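Local structure of arginase (RocF) (Helicobacter pylori, 4G3H) at residues 183-188 / 235-240; 241-246 / 280-285; 107-112 / 224-229; 81-86 / 272-277; 5-10 / 45-50. The protein probably catalyses the manganese-dependent hydrolysis of L-arginine to L-ornithine and urea, as a member of the arginase family that holds two manganese ions in each subunit. One frame throughout, in Å; residues are numbered along the deposited sequence.

Contact 1 of 5, residues 183-188 / 235-240. With MN (manganese (II) ion), chain F.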
# COMPACT_ATOMS: atom_id res chain seq x y z
N GLY A 183 -11.58 4.84 4.92
CA GLY A 183 -12.36 5.01 3.70
C GLY A 183 -12.89 3.76 3.01
O GLY A 183 -13.45 3.86 1.92
N VAL A 184 -12.74 2.60 3.64
CA VAL A 184 -13.22 1.35 3.04
C VAL A 184 -14.73 1.41 2.83
O VAL A 184 -15.49 1.69 3.76
CB VAL A 184 -12.87 0.14 3.94
CG1 VAL A 184 -13.47 -1.13 3.36
CG2 VAL A 184 -11.36 0.01 4.05
N ARG A 185 -15.17 1.12 1.61
CA ARG A 185 -16.59 1.18 1.30
C ARG A 185 -17.08 0.18 0.26
O ARG A 185 -18.26 0.16 -0.07
CB ARG A 185 -16.94 2.60 0.84
CG ARG A 185 -16.01 3.12 -0.25
CD ARG A 185 -16.39 4.53 -0.64
NE ARG A 185 -15.67 5.02 -1.81
CZ ARG A 185 -14.41 5.44 -1.81
NH1 ARG A 185 -13.87 5.87 -2.94
NH2 ARG A 185 -13.68 5.42 -0.70
N SER A 186 -16.17 -0.63 -0.27
CA SER A 186 -16.54 -1.61 -1.27
C SER A 186 -15.92 -2.94 -0.88
O SER A 186 -14.72 -3.15 -1.05
CB SER A 186 -16.03 -1.17 -2.65
OG SER A 186 -16.42 -2.08 -3.66
N THR A 187 -16.75 -3.85 -0.36
CA THR A 187 -16.27 -5.14 0.10
C THR A 187 -17.23 -6.30 -0.17
O THR A 187 -18.38 -6.10 -0.57
CB THR A 187 -16.03 -5.10 1.61
OG1 THR A 187 -17.27 -4.79 2.27
CG2 THR A 187 -15.00 -4.03 1.97
N GLU A 188 -16.74 -7.52 0.06
CA GLU A 188 -17.54 -8.73 -0.09
C GLU A 188 -17.98 -9.12 1.32
O GLU A 188 -17.27 -8.83 2.29
CB GLU A 188 -16.71 -9.87 -0.68
CG GLU A 188 -16.12 -9.58 -2.04
CD GLU A 188 -17.17 -9.26 -3.07
OE1 GLU A 188 -18.10 -10.08 -3.26
OE2 GLU A 188 -17.08 -8.18 -3.69
N LEU A 235 -5.06 5.24 -4.06
CA LEU A 235 -5.73 6.45 -4.52
C LEU A 235 -7.25 6.33 -4.71
O LEU A 235 -7.95 7.35 -4.74
CB LEU A 235 -5.07 6.95 -5.81
CG LEU A 235 -3.59 7.36 -5.67
CD1 LEU A 235 -2.98 7.55 -7.05
CD2 LEU A 235 -3.47 8.63 -4.84
N ASP A 236 -7.77 5.12 -4.83
CA ASP A 236 -9.21 5.00 -5.02
C ASP A 236 -9.98 5.31 -3.74
O ASP A 236 -11.20 5.16 -3.69
CB ASP A 236 -9.59 3.61 -5.56
CG ASP A 236 -9.27 2.48 -4.59
OD1 ASP A 236 -9.15 2.72 -3.37
OD2 ASP A 236 -9.17 1.33 -5.07
N ILE A 237 -9.28 5.76 -2.70
CA ILE A 237 -9.96 6.13 -1.46
C ILE A 237 -10.70 7.42 -1.79
O ILE A 237 -11.71 7.75 -1.17
CB ILE A 237 -8.97 6.35 -0.29
CG1 ILE A 237 -9.76 6.73 0.97
CG2 ILE A 237 -7.96 7.41 -0.65
CD1 ILE A 237 -8.92 6.81 2.24
N MET A 238 -10.18 8.16 -2.77
CA MET A 238 -10.82 9.39 -3.19
C MET A 238 -12.07 9.03 -4.00
O MET A 238 -12.10 8.00 -4.67
CB MET A 238 -9.88 10.23 -4.06
CG MET A 238 -8.77 10.93 -3.30
SD MET A 238 -7.79 12.01 -4.36
CE MET A 238 -6.66 10.81 -5.05
N ASP A 239 -13.09 9.87 -3.92
CA ASP A 239 -14.34 9.62 -4.63
C ASP A 239 -14.12 9.26 -6.11
O ASP A 239 -13.38 9.94 -6.82
CB ASP A 239 -15.25 10.84 -4.55
CG ASP A 239 -16.63 10.56 -5.09
OD1 ASP A 239 -17.42 9.91 -4.38
OD2 ASP A 239 -16.92 10.97 -6.24
N GLY A 240 -14.80 8.21 -6.56
CA GLY A 240 -14.69 7.76 -7.94
C GLY A 240 -15.06 8.78 -9.00
O GLY A 240 -14.58 8.70 -10.13
MN MN F . -8.62 -0.17 -3.70
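Two loops come nearest at G183 and I237, whose CA atoms are 5.8 Å apart, the second loop running through the 3-10 turn 235-237 that M238 N closes on L235 O. G183 has a positive phi of 78°, and its bare CA rests 4.1 Å from CG1 of I237. The other tie is R185. Its CG takes the crowded position between the backbone N and the carbonyl carbon (chi1 50°), and from there the chain runs extended to NE, carrying the guanidinium over to the carbonyls of the turn. NH1 gives a weak bond to D236 O at 2.9 Å and further weak bonds to the carbonyls of I237 and M238, while NH2 reaches I237 O at 3.1 Å, also weakly. NH2 also bonds G183 O of its own loop, more firmly, with the nitrogen in the plane of that carbonyl. One cation thus gathers several buried carbonyl oxygens, and NH1 has a stronger partner beyond the loops in E250 O. While its backbone O faces the arginine, D236 turns its carboxylate to the metal: OD2 binds manganese at 2.1 Å, and OD1 accepts from A117 N, which would fix the rotation of the group. D116, H118 and D234 complete the ligands of this ion. The contact sits beyond the C-terminal ends of strands 179-182 and 228-234, with helix 189-198 following the first loop and helix 256-269 packed against M238.

Contact 2 of 5, residues 241-246 / 280-285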
# COMPACT_ATOMS: atom_id res chain seq x y z
N LYS A 241 -15.93 9.73 -8.65
CA LYS A 241 -16.35 10.76 -9.60
C LYS A 241 -15.30 11.87 -9.68
O LYS A 241 -15.08 12.45 -10.74
CB LYS A 241 -17.68 11.39 -9.16
CG LYS A 241 -18.89 10.48 -9.22
CD LYS A 241 -19.18 10.02 -10.63
CE LYS A 241 -20.65 9.71 -10.80
NZ LYS A 241 -21.17 8.87 -9.68
N LEU A 242 -14.68 12.16 -8.54
CA LEU A 242 -13.66 13.20 -8.46
C LEU A 242 -12.29 12.77 -9.00
O LEU A 242 -11.60 13.57 -9.64
CB LEU A 242 -13.52 13.68 -7.01
CG LEU A 242 -14.55 14.69 -6.46
CD1 LEU A 242 -15.96 14.30 -6.87
CD2 LEU A 242 -14.43 14.76 -4.94
N PHE A 243 -11.91 11.52 -8.76
CA PHE A 243 -10.61 11.02 -9.22
C PHE A 243 -10.84 9.77 -10.06
O PHE A 243 -11.28 8.74 -9.55
CB PHE A 243 -9.71 10.68 -8.03
CG PHE A 243 -8.28 10.43 -8.42
CD1 PHE A 243 -7.42 11.49 -8.69
CD2 PHE A 243 -7.80 9.13 -8.52
CE1 PHE A 243 -6.09 11.26 -9.06
CE2 PHE A 243 -6.47 8.89 -8.90
CZ PHE A 243 -5.62 9.96 -9.16
N THR A 244 -10.52 9.86 -11.35
CA THR A 244 -10.76 8.74 -12.25
C THR A 244 -9.54 7.97 -12.74
O THR A 244 -9.69 6.95 -13.41
CB THR A 244 -11.58 9.21 -13.48
OG1 THR A 244 -10.76 10.07 -14.29
CG2 THR A 244 -12.83 9.98 -13.03
N SER A 245 -8.34 8.45 -12.42
CA SER A 245 -7.13 7.76 -12.86
C SER A 245 -6.77 6.57 -11.98
O SER A 245 -5.65 6.46 -11.49
CB SER A 245 -5.96 8.74 -12.92
OG SER A 245 -6.16 9.69 -13.96
N THR A 246 -7.73 5.68 -11.78
CA THR A 246 -7.53 4.50 -10.96
C THR A 246 -8.41 3.37 -11.52
O THR A 246 -9.51 3.62 -12.03
CB THR A 246 -7.87 4.80 -9.47
OG1 THR A 246 -7.37 3.74 -8.65
CG2 THR A 246 -9.36 4.94 -9.26
N THR A 280 -0.22 3.65 -4.23
CA THR A 280 -0.48 2.74 -5.34
C THR A 280 -1.78 2.99 -6.10
O THR A 280 -2.60 3.82 -5.72
CB THR A 280 -0.50 1.30 -4.78
OG1 THR A 280 -0.45 0.35 -5.85
CG2 THR A 280 -1.78 1.08 -3.97
N GLU A 281 -1.95 2.23 -7.18
CA GLU A 281 -3.14 2.30 -8.02
C GLU A 281 -3.35 3.60 -8.77
O GLU A 281 -4.46 4.14 -8.82
CB GLU A 281 -4.39 1.96 -7.20
CG GLU A 281 -4.43 0.52 -6.65
CD GLU A 281 -4.45 -0.55 -7.74
OE1 GLU A 281 -4.85 -0.24 -8.88
OE2 GLU A 281 -4.08 -1.71 -7.45
N TYR A 282 -2.28 4.13 -9.34
CA TYR A 282 -2.40 5.33 -10.15
C TYR A 282 -2.39 4.81 -11.58
O TYR A 282 -1.37 4.31 -12.05
CB TYR A 282 -1.23 6.28 -9.94
CG TYR A 282 -1.23 7.42 -10.93
CD1 TYR A 282 -2.37 8.19 -11.13
CD2 TYR A 282 -0.11 7.71 -11.70
CE1 TYR A 282 -2.40 9.22 -12.07
CE2 TYR A 282 -0.12 8.73 -12.64
CZ TYR A 282 -1.27 9.48 -12.82
OH TYR A 282 -1.31 10.49 -13.75
N ASN A 283 -3.53 4.89 -12.26
CA ASN A 283 -3.64 4.42 -13.64
C ASN A 283 -4.17 5.55 -14.52
O ASN A 283 -5.38 5.69 -14.69
CB ASN A 283 -4.58 3.22 -13.71
CG ASN A 283 -4.57 2.56 -15.08
OD1 ASN A 283 -4.26 3.19 -16.09
ND2 ASN A 283 -4.93 1.27 -15.13
N PRO A 284 -3.28 6.36 -15.08
CA PRO A 284 -3.68 7.48 -15.94
C PRO A 284 -4.37 7.08 -17.25
O PRO A 284 -5.10 7.89 -17.82
CB PRO A 284 -2.37 8.22 -16.18
CG PRO A 284 -1.37 7.11 -16.21
CD PRO A 284 -1.81 6.25 -15.03
N THR A 285 -4.16 5.85 -17.71
CA THR A 285 -4.77 5.43 -18.98
C THR A 285 -6.28 5.25 -18.94
O THR A 285 -6.93 5.28 -19.99
CB THR A 285 -4.14 4.11 -19.51
OG1 THR A 285 -4.48 3.03 -18.63
CG2 THR A 285 -2.63 4.22 -19.59
O HOH W 1 -3.86 11.29 -14.72
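This is a loop-to-loop contact of the arginase fold, joining the loop after strand 228-234 of the parallel sheet to the end of strand 274-280 and the loop beyond it, and S245 in it is the centre of an inverse gamma turn. The turn presents S245 O to the second loop, where N283 N donates to it at 2.7 Å with an N-H...O angle of 159°. That donor stands 49° above the carbonyl plane, so the bond is short without using a lone-pair direction. A second bond runs from T246 OG1 to E281 O at 2.9 Å, here in the carbonyl plane. OG1 is put there by a chi1 of -166°, anti to the backbone N, and the methyl CG2 accepts the crowded position instead. S245 OG is satisfied from two sides, by E294 of helix 293-309 and by a water that donates to it and also hydrogen-bonds Y282 OH, so the water links the two loops. N283 leads its amide away from the contact and uses OD1 on its own segment, accepting from T285 OG1 at 2.6 Å on a lone pair and weakly from T285 N. The carboxylate of E281 turns to H91 N, close to the manganese ligand D234. Apolar packing fills the rest: the Y282 ring has P284 CD over the centre of one face, and its CE1 lies 3.7 Å from S245 CB. The side chains of F243 and Y282 cross at about a right angle, and the edge of the F243 ring, at CZ, meets Y282 CD1 at 4.2 Å.

Contact 3 of 5, residues 107-112 / 224-229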
# COMPACT_ATOMS: atom_id res chain seq x y z
N ASP A 107 11.47 -8.71 14.90
CA ASP A 107 11.15 -8.67 16.33
C ASP A 107 10.38 -7.42 16.74
O ASP A 107 10.41 -7.02 17.90
CB ASP A 107 12.43 -8.77 17.16
CG ASP A 107 13.40 -7.65 16.86
OD1 ASP A 107 14.45 -7.58 17.53
OD2 ASP A 107 13.12 -6.83 15.95
N LYS A 108 9.68 -6.81 15.78
CA LYS A 108 8.92 -5.60 16.07
C LYS A 108 7.43 -5.80 15.84
O LYS A 108 7.03 -6.56 14.96
CB LYS A 108 9.41 -4.45 15.19
CG LYS A 108 10.87 -4.09 15.39
CD LYS A 108 11.11 -3.56 16.80
CE LYS A 108 12.58 -3.23 17.02
NZ LYS A 108 12.82 -2.72 18.40
N LYS A 109 6.61 -5.13 16.64
CA LYS A 109 5.17 -5.19 16.48
C LYS A 109 4.86 -4.12 15.44
O LYS A 109 5.22 -2.95 15.61
CB LYS A 109 4.46 -4.88 17.80
CG LYS A 109 2.94 -4.99 17.72
CD LYS A 109 2.28 -4.78 19.07
CE LYS A 109 0.75 -4.82 18.97
NZ LYS A 109 0.22 -6.13 18.50
N ILE A 110 4.20 -4.52 14.36
CA ILE A 110 3.91 -3.60 13.26
C ILE A 110 2.46 -3.18 13.12
O ILE A 110 1.54 -4.00 13.18
CB ILE A 110 4.36 -4.22 11.92
CG1 ILE A 110 5.85 -4.56 11.98
CG2 ILE A 110 4.08 -3.26 10.76
CD1 ILE A 110 6.34 -5.43 10.85
N GLY A 111 2.26 -1.88 12.93
CA GLY A 111 0.92 -1.35 12.74
C GLY A 111 0.77 -1.00 11.27
O GLY A 111 1.77 -0.67 10.62
N ILE A 112 -0.45 -1.06 10.76
CA ILE A 112 -0.71 -0.76 9.35
C ILE A 112 -1.79 0.30 9.15
O ILE A 112 -2.90 0.16 9.66
CB ILE A 112 -1.15 -2.02 8.58
CG1 ILE A 112 -0.11 -3.13 8.75
CG2 ILE A 112 -1.31 -1.71 7.10
CD1 ILE A 112 -0.56 -4.46 8.18
N LYS A 224 -1.21 2.27 19.90
CA LYS A 224 -0.39 2.64 21.05
C LYS A 224 0.74 1.66 21.39
O LYS A 224 1.79 2.07 21.90
CB LYS A 224 -1.27 2.85 22.28
CG LYS A 224 -2.11 1.63 22.63
CD LYS A 224 -2.97 1.89 23.86
CE LYS A 224 -3.79 0.66 24.23
NZ LYS A 224 -4.57 0.86 25.48
N ALA A 225 0.54 0.38 21.10
CA ALA A 225 1.55 -0.62 21.44
C ALA A 225 2.53 -1.03 20.33
O ALA A 225 3.53 -1.70 20.61
CB ALA A 225 0.87 -1.86 22.00
N VAL A 226 2.26 -0.65 19.08
CA VAL A 226 3.15 -1.04 17.98
C VAL A 226 4.48 -0.29 18.01
O VAL A 226 4.54 0.84 18.48
CB VAL A 226 2.49 -0.83 16.59
CG1 VAL A 226 1.12 -1.51 16.56
CG2 VAL A 226 2.39 0.65 16.27
N ASP A 227 5.52 -0.93 17.50
CA ASP A 227 6.86 -0.34 17.47
C ASP A 227 7.11 0.46 16.20
O ASP A 227 7.81 1.47 16.23
CB ASP A 227 7.93 -1.42 17.58
CG ASP A 227 7.82 -2.22 18.86
OD1 ASP A 227 7.87 -1.60 19.95
OD2 ASP A 227 7.68 -3.46 18.77
N ILE A 228 6.57 -0.01 15.08
CA ILE A 228 6.75 0.69 13.82
C ILE A 228 5.49 0.61 12.98
O ILE A 228 4.69 -0.32 13.11
CB ILE A 228 7.94 0.13 13.01
CG1 ILE A 228 7.72 -1.35 12.72
CG2 ILE A 228 9.24 0.36 13.77
CD1 ILE A 228 8.79 -1.93 11.84
N ILE A 229 5.33 1.58 12.10
CA ILE A 229 4.14 1.68 11.28
C ILE A 229 4.43 1.71 9.78
O ILE A 229 5.43 2.28 9.33
CB ILE A 229 3.34 2.93 11.68
CG1 ILE A 229 3.02 2.86 13.18
CG2 ILE A 229 2.07 3.05 10.86
CD1 ILE A 229 2.32 4.09 13.72
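Parallel pairing of the first residues of strands 110-115 and 228-234 makes the tight half of this contact. I110 is bridged to I228 and G111 to I229, and G111 N donates to I228 O at 2.9 Å, nearly along the C=O axis. K109 O is gripped twice: D227 N approaches at 2.8 Å on a lone pair, and I228 N at 3.3 Å nearly along the carbonyl axis. On one face I110 and I228 lie side by side, pointing the same way, with their CG1 atoms 3.8 Å apart, and F101 of helix 94-104 packs on both. To reach this, I228 puts CG1 in the crowded position between backbone N and carbonyl carbon (chi1 59°). G111 has no side chain, and V226 lays CG1 against its N and CA.

Toward solvent the packing loosens. K108 bends at chi2 so that its CD rests 3.9 Å from D227 CB, yet its ammonium NZ stays 5.2 Å from D227 OD2. K109 runs its methylene chain across V226, CG to CG1 at 4.1 Å, and carries NZ on to a salt bridge with D175.

D227 OD2 instead takes the backbone N of K109, through its anti lone pair and with an almost straight N-H...O angle of 178°. The carboxylate thus accepts from the strand's backbone just before the bridged residues, and the nearby lysine charge would probably favour its ionised state.

Contact 4 of 5, residues 81-86 / 272-277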
# COMPACT_ATOMS: atom_id res chain seq x y z
N LYS A 81 18.83 2.91 6.21
CA LYS A 81 18.26 3.83 7.20
C LYS A 81 17.33 4.86 6.55
O LYS A 81 16.40 5.36 7.18
CB LYS A 81 19.38 4.56 7.94
CG LYS A 81 20.51 3.67 8.43
CD LYS A 81 20.02 2.61 9.40
CE LYS A 81 21.17 1.75 9.90
NZ LYS A 81 21.88 1.08 8.77
N GLU A 82 17.60 5.16 5.29
CA GLU A 82 16.83 6.14 4.53
C GLU A 82 15.35 5.80 4.37
O GLU A 82 14.99 4.65 4.12
CB GLU A 82 17.49 6.31 3.17
CG GLU A 82 17.35 7.70 2.59
CD GLU A 82 18.51 8.06 1.70
OE1 GLU A 82 18.45 9.12 1.03
OE2 GLU A 82 19.49 7.29 1.68
N PHE A 83 14.49 6.81 4.52
CA PHE A 83 13.04 6.62 4.41
C PHE A 83 12.64 6.20 3.00
O PHE A 83 13.05 6.82 2.02
CB PHE A 83 12.30 7.91 4.78
CG PHE A 83 10.84 7.70 5.01
CD1 PHE A 83 10.36 7.34 6.26
CD2 PHE A 83 9.94 7.81 3.95
CE1 PHE A 83 9.00 7.08 6.46
CE2 PHE A 83 8.58 7.55 4.15
CZ PHE A 83 8.11 7.19 5.40
N PRO A 84 11.83 5.14 2.88
CA PRO A 84 11.42 4.70 1.55
C PRO A 84 10.02 5.10 1.10
O PRO A 84 9.03 4.91 1.82
CB PRO A 84 11.56 3.19 1.66
CG PRO A 84 10.99 2.95 3.05
CD PRO A 84 11.59 4.08 3.88
N LEU A 85 9.93 5.66 -0.10
CA LEU A 85 8.65 6.02 -0.69
C LEU A 85 8.47 4.96 -1.77
O LEU A 85 9.27 4.88 -2.71
CB LEU A 85 8.69 7.42 -1.30
CG LEU A 85 7.42 7.77 -2.09
CD1 LEU A 85 6.19 7.57 -1.22
CD2 LEU A 85 7.51 9.20 -2.57
N ILE A 86 7.44 4.14 -1.64
CA ILE A 86 7.22 3.04 -2.57
C ILE A 86 6.01 3.16 -3.50
O ILE A 86 4.86 3.16 -3.05
CB ILE A 86 7.09 1.72 -1.79
CG1 ILE A 86 8.28 1.56 -0.85
CG2 ILE A 86 7.02 0.54 -2.76
CD1 ILE A 86 8.03 0.59 0.27
N ASP A 272 7.28 9.60 14.16
CA ASP A 272 8.35 8.82 14.78
C ASP A 272 8.39 7.33 14.47
O ASP A 272 9.47 6.76 14.31
CB ASP A 272 8.30 9.00 16.30
CG ASP A 272 9.01 10.25 16.76
OD1 ASP A 272 8.65 11.35 16.28
OD2 ASP A 272 9.92 10.14 17.61
N ARG A 273 7.23 6.69 14.38
CA ARG A 273 7.21 5.25 14.12
C ARG A 273 6.94 4.85 12.67
O ARG A 273 7.03 3.67 12.33
CB ARG A 273 6.20 4.58 15.05
CG ARG A 273 6.58 4.64 16.53
CD ARG A 273 5.49 4.03 17.41
NE ARG A 273 4.28 4.85 17.42
CZ ARG A 273 3.12 4.48 17.97
NH1 ARG A 273 3.01 3.30 18.57
NH2 ARG A 273 2.08 5.29 17.92
N LEU A 274 6.59 5.81 11.82
CA LEU A 274 6.33 5.53 10.41
C LEU A 274 7.65 5.21 9.72
O LEU A 274 8.52 6.06 9.64
CB LEU A 274 5.68 6.74 9.73
CG LEU A 274 5.29 6.61 8.25
CD1 LEU A 274 4.21 5.53 8.09
CD2 LEU A 274 4.76 7.94 7.74
N LYS A 275 7.80 3.98 9.22
CA LYS A 275 9.04 3.57 8.56
C LYS A 275 8.92 3.41 7.05
O LYS A 275 9.92 3.19 6.37
CB LYS A 275 9.57 2.27 9.18
CG LYS A 275 9.84 2.38 10.67
CD LYS A 275 10.78 3.54 10.96
CE LYS A 275 10.87 3.84 12.45
NZ LYS A 275 11.70 5.05 12.73
N ALA A 276 7.71 3.51 6.51
CA ALA A 276 7.54 3.40 5.07
C ALA A 276 6.17 3.87 4.60
O ALA A 276 5.19 3.78 5.34
CB ALA A 276 7.77 1.95 4.61
N VAL A 277 6.13 4.37 3.37
CA VAL A 277 4.89 4.81 2.77
C VAL A 277 4.79 4.25 1.36
O VAL A 277 5.73 4.36 0.56
CB VAL A 277 4.76 6.34 2.71
CG1 VAL A 277 3.45 6.70 2.02
CG2 VAL A 277 4.78 6.93 4.13
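An aromatic ring set edge-on against a neighbouring strand gives this contact its shape. F83, just before strand 84-87, sets CG anti to its backbone N (chi1 -166°) and so reaches across strand 274-277 into the hollow between L274 and V277. The ring enters edge first: CE1 meets L274 O at 3.4 Å and CZ meets V277 CG2 at 3.6 Å, both near the ring plane, while L274 CG lies 4.1 Å from CZ. V277 sends its CG2 branch to this edge because that methyl is anti to the carbonyl carbon; CG1, anti to the backbone N, turns instead to L85 CD1. The bump of P84 fits beside the other flank of the same strand. Its CD sits 3.1 Å from K275 O and its CG 3.7 Å from A276 CB, so the proline ring packs on the alanine methyl. CD of P84 also lies over one face of the F83 ring, offset toward the rim.

Beyond the ring the strands settle into parallel pairing, their short axes 32° apart, with L85 bridged to V277. I86 N donates to V277 O at 2.8 Å and 174°, whereas the bond from V277 N to P84 O, at 3.3 Å, is weak by its length. Helix 293-309 lies over the side of F83, L85, L274 and V277, and helix 59-78 over that of P84, I86 and A276; in the sheet, strand 2-8 flanks strand 84-87 and strand 228-234 flanks strand 274-280.

Contact 5 of 5, residues 5-10 / 45-50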
# COMPACT_ATOMS: atom_id res chain seq x y z
N GLY A 5 10.36 2.14 -7.36
CA GLY A 5 9.36 2.08 -8.40
C GLY A 5 9.18 0.64 -8.88
O GLY A 5 10.13 0.03 -9.38
N LEU A 6 7.98 0.10 -8.71
CA LEU A 6 7.70 -1.27 -9.14
C LEU A 6 7.33 -1.30 -10.62
O LEU A 6 6.66 -0.40 -11.13
CB LEU A 6 6.54 -1.85 -8.32
CG LEU A 6 6.76 -2.39 -6.90
CD1 LEU A 6 6.87 -3.90 -6.93
CD2 LEU A 6 7.99 -1.77 -6.27
N GLU A 7 7.78 -2.35 -11.31
CA GLU A 7 7.49 -2.52 -12.72
C GLU A 7 7.42 -4.01 -13.02
O GLU A 7 8.27 -4.78 -12.56
CB GLU A 7 8.59 -1.85 -13.57
CG GLU A 7 8.36 -1.95 -15.07
CD GLU A 7 9.44 -1.26 -15.88
OE1 GLU A 7 9.46 -1.44 -17.12
OE2 GLU A 7 10.27 -0.53 -15.29
N ALA A 8 6.41 -4.41 -13.78
CA ALA A 8 6.25 -5.82 -14.11
C ALA A 8 7.41 -6.33 -14.96
O ALA A 8 7.77 -5.71 -15.96
CB ALA A 8 4.93 -6.05 -14.85
N GLU A 9 7.99 -7.45 -14.56
CA GLU A 9 9.08 -8.02 -15.34
C GLU A 9 8.61 -8.30 -16.76
O GLU A 9 9.37 -8.14 -17.72
CB GLU A 9 9.59 -9.32 -14.70
CG GLU A 9 10.65 -10.03 -15.54
CD GLU A 9 11.15 -11.31 -14.90
OE1 GLU A 9 10.32 -12.20 -14.59
OE2 GLU A 9 12.37 -11.44 -14.71
N LEU A 10 7.34 -8.70 -16.90
CA LEU A 10 6.76 -9.01 -18.21
C LEU A 10 5.51 -8.19 -18.54
O LEU A 10 4.61 -8.05 -17.71
CB LEU A 10 6.40 -10.50 -18.30
CG LEU A 10 7.45 -11.58 -18.03
CD1 LEU A 10 6.78 -12.94 -18.07
CD2 LEU A 10 8.57 -11.52 -19.05
N GLU A 45 16.82 6.26 -6.80
CA GLU A 45 15.62 5.81 -7.48
C GLU A 45 15.86 4.35 -7.86
O GLU A 45 16.66 4.07 -8.76
CB GLU A 45 15.35 6.62 -8.75
CG GLU A 45 14.21 6.05 -9.61
CD GLU A 45 14.25 6.54 -11.05
OE1 GLU A 45 15.27 7.10 -11.47
OE2 GLU A 45 13.25 6.33 -11.77
N ARG A 46 15.19 3.43 -7.17
CA ARG A 46 15.36 2.03 -7.50
C ARG A 46 14.17 1.37 -8.19
O ARG A 46 13.04 1.46 -7.72
CB ARG A 46 15.70 1.16 -6.28
CG ARG A 46 15.93 -0.21 -6.85
CD ARG A 46 15.90 -1.45 -6.07
NE ARG A 46 16.89 -1.63 -5.03
CZ ARG A 46 17.45 -2.80 -4.76
NH1 ARG A 46 17.12 -3.87 -5.48
NH2 ARG A 46 18.24 -2.93 -3.71
N CYS A 47 14.43 0.68 -9.30
CA CYS A 47 13.38 -0.03 -10.01
C CYS A 47 13.37 -1.45 -9.47
O CYS A 47 14.42 -2.08 -9.36
CB CYS A 47 13.66 -0.07 -11.52
SG CYS A 47 12.36 -0.94 -12.47
N VAL A 48 12.18 -1.94 -9.14
CA VAL A 48 12.02 -3.29 -8.61
C VAL A 48 11.00 -4.02 -9.48
O VAL A 48 9.88 -3.54 -9.67
CB VAL A 48 11.54 -3.27 -7.14
CG1 VAL A 48 11.26 -4.70 -6.66
CG2 VAL A 48 12.60 -2.63 -6.26
N LEU A 49 11.39 -5.18 -10.01
CA LEU A 49 10.52 -5.97 -10.86
C LEU A 49 9.61 -6.88 -10.05
O LEU A 49 9.99 -7.39 -9.00
CB LEU A 49 11.35 -6.80 -11.84
CG LEU A 49 12.32 -6.03 -12.73
CD1 LEU A 49 12.99 -6.99 -13.70
CD2 LEU A 49 11.58 -4.93 -13.50
N TYR A 50 8.40 -7.08 -10.56
CA TYR A 50 7.44 -7.94 -9.88
C TYR A 50 6.74 -8.85 -10.87
O TYR A 50 6.79 -8.64 -12.08
CB TYR A 50 6.42 -7.10 -9.10
CG TYR A 50 5.42 -6.33 -9.96
CD1 TYR A 50 4.23 -6.93 -10.38
CD2 TYR A 50 5.67 -5.01 -10.35
CE1 TYR A 50 3.30 -6.23 -11.16
CE2 TYR A 50 4.74 -4.30 -11.14
CZ TYR A 50 3.56 -4.92 -11.53
OH TYR A 50 2.63 -4.23 -12.28
O HOH W 2 6.01 -9.93 -14.55
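Y50 closes the paired run of two parallel strands, and its side chain folds back across the neighbouring one. CB lies 3.9 Å from L6 CD1, and chi1 of 71° then puts CG in the crowded position between backbone N and carbonyl carbon. CD2 touches L6 CD1 again and lies against the carbonyl of E7; CE2 comes to 3.1 Å from A8 N, a tight approach. CZ meets A8 CB at 3.8 Å, that methyl standing over the ring face in a CH-pi contact 26° off the normal. The tip, OH, hydrogen-bonds D18 OD1, and since A8 N donates to the other oxygen of D18, one carboxylate ties the tyrosine to the strand it crosses.

The strands, 2-8 and 44-50, form one border of the eight-stranded parallel sheet of the arginase fold, 44-50 being outermost, and their short axes cross at -37°. Their backbone bonds alternate regularly: G5 N to R46 O at 2.8 Å, V48 N to G5 O, E7 N to V48 O, Y50 N to E7 O, and E9 N to Y50 O. Y50 O also accepts from a water that L10 N holds. On one face L6 and V48 lie side by side, CD2 to CB at 4.0 Å, with L70 of helix 59-78 against V48. On the other, E7 extends fully, bringing OE2 to 3.5 Å from C47 SG, while L49 CD2 rests on E7 O.

Overall arrangement
Contacts 3, 4 and 5 all belong to the same parallel sheet. Contacts 3 and 4 are neighbours, centres 13 Å apart, and touch through strands 228-234 and 274-280, where I229 N lies 2.7 Å from R273 O, a probable hydrogen bond. Contact 5 is at the far border, its centre about 27 Å from that of contact 3. Contacts 1 and 2 belong to the loops leaving the strands' C-terminal ends; their centres are 12 Å apart and they touch at several points, among them M238 CE on F243 CG at 3.8 Å. Contact 1 supplies a manganese ligand, E281 of contact 2 has its side chain about 5 Å from a manganese ion, and that of I86 in contact 4 is about 14 Å from one.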